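Local coordinates for protein DNA helicase RecQ (Deinococcus radiodurans, PDB 4Q48) that probably couples ATP hydrolysis to the unwinding of duplex DNA, translocating in the 3'-5' direction as a RecQ-family helicase, at residues A[140-145]-A[172-177]. Sequence-based numbering, arbitrary orientation.
Sequences ALFAID and PELPRV
Two apolar layers sandwich this parallel strand pair from the first RecA-like (DEAD/DEAH) domain of the helicase core, where strand 139-145, helix 165-170 and strand 176-180 form a beta-alpha-beta unit whose strands are neighbours in the sheet. On one face, Ala-143 CB meets Val-177 CG1 at 3.9 Å; CG1 lies between the backbone N and the carbonyl carbon (chi1 62°), which turns it onto its bridge partner. Leu-141 is on the same face, its CB beside Pro-175 CB at 4.1 Å. The other face carries Phe-142, whose CG is anti to the carbonyl carbon (chi1 -69°), so that the ring is set on the side of its own backbone N. Leu-174 crosses the ring obliquely, its CD1 3.9 Å from Phe-142 CE2. Tyr-56, Pro-59 and Ser-60 of helix 50-62 cover the first layer, Leu-167 of helix 165-170 and the ring of Phe-171 the second. Ile-144 brings CD1 up to the aliphatic part of Arg-176, 4.2 Å from CG; the arginine end then leads away, and its NE bonds to Leu-195 O. The backbones of Leu-141 and Ala-143 bond to Ile-68 of strand 66-70 on the other edge, and at the strand's C-terminal end Asp-145 OD1 forms a salt bridge with Lys-52, which binds ADP in another structure of this protein, no nucleotide being bound in this model. Between the segments, the main chain of Phe-142 is gripped twice: its N-H points almost straight (177°) at Pro-175 O, and its O accepts from Val-177 N at 2.9 Å, with Arg-176 CA adding a CA-H...O contact to that oxygen. Val-177 O accepts from Ile-144 N in the carbonyl plane at 2.8 Å and also lies 3.2 Å from Ala-143 CA.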
loop_
_atom_site.group_PDB
_atom_site.type_symbol
_atom_site.label_atom_id
_atom_site.label_comp_id
_atom_site.label_asym_id
_atom_site.label_seq_id
_atom_site.Cartn_x
_atom_site.Cartn_y
_atom_site.Cartn_z
ATOM N N ALA A 140 -15.928 1.088 -24.126
ATOM C CA ALA A 140 -14.506 1.214 -24.434
ATOM C C ALA A 140 -13.634 0.322 -23.536
ATOM O O ALA A 140 -12.638 -0.212 -24.006
ATOM C CB ALA A 140 -14.066 2.662 -24.328
ATOM N N LEU A 141 -13.999 0.158 -22.263
ATOM C CA LEU A 141 -13.224 -0.699 -21.361
ATOM C C LEU A 141 -13.882 -0.864 -20.007
ATOM O O LEU A 141 -14.907 -0.260 -19.719
ATOM C CB LEU A 141 -11.816 -0.132 -21.160
ATOM C CG LEU A 141 -11.773 1.302 -20.602
ATOM C CD1 LEU A 141 -11.554 1.311 -19.061
ATOM C CD2 LEU A 141 -10.742 2.160 -21.329
ATOM N N PHE A 142 -13.271 -1.704 -19.185
ATOM C CA PHE A 142 -13.557 -1.769 -17.756
ATOM C C PHE A 142 -12.344 -1.320 -16.950
ATOM O O PHE A 142 -11.251 -1.878 -17.119
ATOM C CB PHE A 142 -13.929 -3.184 -17.350
ATOM C CG PHE A 142 -15.243 -3.638 -17.872
ATOM C CD1 PHE A 142 -16.420 -3.153 -17.330
ATOM C CD2 PHE A 142 -15.312 -4.536 -18.931
ATOM C CE1 PHE A 142 -17.662 -3.587 -17.808
ATOM C CE2 PHE A 142 -16.528 -4.959 -19.421
ATOM C CZ PHE A 142 -17.713 -4.481 -18.854
ATOM N N ALA A 143 -12.524 -0.326 -16.078
ATOM C CA ALA A 143 -11.490 0.029 -15.088
ATOM C C ALA A 143 -11.957 -0.374 -13.723
ATOM O O ALA A 143 -12.966 0.148 -13.230
ATOM C CB ALA A 143 -11.199 1.491 -15.109
ATOM N N ILE A 144 -11.234 -1.305 -13.106
ATOM C CA ILE A 144 -11.514 -1.687 -11.722
ATOM C C ILE A 144 -10.603 -0.885 -10.776
ATOM O O ILE A 144 -9.406 -1.165 -10.649
ATOM C CB ILE A 144 -11.346 -3.202 -11.510
ATOM C CG1 ILE A 144 -12.402 -3.971 -12.308
ATOM C CG2 ILE A 144 -11.551 -3.572 -10.073
ATOM C CD1 ILE A 144 -11.886 -4.595 -13.601
ATOM N N ASP A 145 -11.171 0.158 -10.164
ATOM C CA ASP A 145 -10.430 0.985 -9.217
ATOM C C ASP A 145 -10.524 0.379 -7.828
ATOM O O ASP A 145 -11.528 -0.265 -7.489
ATOM C CB ASP A 145 -10.941 2.427 -9.183
ATOM C CG ASP A 145 -9.841 3.420 -8.798
ATOM O OD1 ASP A 145 -8.890 3.005 -8.083
ATOM O OD2 ASP A 145 -9.922 4.603 -9.211
ATOM N N PRO A 172 -14.578 -10.930 -22.664
ATOM C CA PRO A 172 -13.145 -11.198 -22.851
ATOM C C PRO A 172 -12.472 -10.190 -23.772
ATOM O O PRO A 172 -11.313 -9.824 -23.599
ATOM C CB PRO A 172 -13.126 -12.584 -23.493
ATOM C CG PRO A 172 -14.455 -13.182 -23.164
ATOM C CD PRO A 172 -15.409 -12.037 -23.163
ATOM N N GLU A 173 -13.222 -9.749 -24.767
ATOM C CA GLU A 173 -12.671 -8.917 -25.819
ATOM C C GLU A 173 -12.415 -7.489 -25.369
ATOM O O GLU A 173 -11.630 -6.785 -26.002
ATOM C CB GLU A 173 -13.606 -8.946 -27.038
ATOM C CG GLU A 173 -14.841 -8.061 -26.902
ATOM C CD GLU A 173 -15.873 -8.584 -25.887
ATOM O OE1 GLU A 173 -15.705 -9.719 -25.342
ATOM O OE2 GLU A 173 -16.868 -7.841 -25.646
ATOM N N LEU A 174 -13.089 -7.045 -24.308
ATOM C CA LEU A 174 -12.875 -5.687 -23.779
ATOM C C LEU A 174 -11.710 -5.612 -22.786
ATOM O O LEU A 174 -11.554 -6.495 -21.934
ATOM C CB LEU A 174 -14.143 -5.166 -23.112
ATOM C CG LEU A 174 -15.344 -4.955 -24.041
ATOM C CD1 LEU A 174 -16.538 -4.435 -23.260
ATOM C CD2 LEU A 174 -15.025 -4.056 -25.226
ATOM N N PRO A 175 -10.919 -4.526 -22.858
ATOM C CA PRO A 175 -9.767 -4.316 -21.969
ATOM C C PRO A 175 -10.160 -4.177 -20.501
ATOM O O PRO A 175 -11.209 -3.601 -20.209
ATOM C CB PRO A 175 -9.167 -2.989 -22.470
ATOM C CG PRO A 175 -9.683 -2.812 -23.827
ATOM C CD PRO A 175 -11.060 -3.421 -23.824
ATOM N N ARG A 176 -9.322 -4.704 -19.611
ATOM C CA ARG A 176 -9.492 -4.565 -18.165
ATOM C C ARG A 176 -8.275 -3.861 -17.572
ATOM O O ARG A 176 -7.167 -4.391 -17.654
ATOM C CB ARG A 176 -9.618 -5.921 -17.471
ATOM C CG ARG A 176 -11.005 -6.458 -17.310
ATOM C CD ARG A 176 -10.987 -7.868 -16.707
ATOM N NE ARG A 176 -9.941 -8.741 -17.249
ATOM C CZ ARG A 176 -9.994 -9.355 -18.422
ATOM N NH1 ARG A 176 -11.047 -9.188 -19.212
ATOM N NH2 ARG A 176 -8.987 -10.123 -18.812
ATOM N N VAL A 177 -8.443 -2.697 -16.956
ATOM C CA VAL A 177 -7.313 -2.153 -16.207
ATOM C C VAL A 177 -7.698 -2.010 -14.736
ATOM O O VAL A 177 -8.744 -1.444 -14.394
ATOM C CB VAL A 177 -6.814 -0.799 -16.786
ATOM C CG1 VAL A 177 -7.896 0.277 -16.722
ATOM C CG2 VAL A 177 -5.575 -0.354 -16.053
#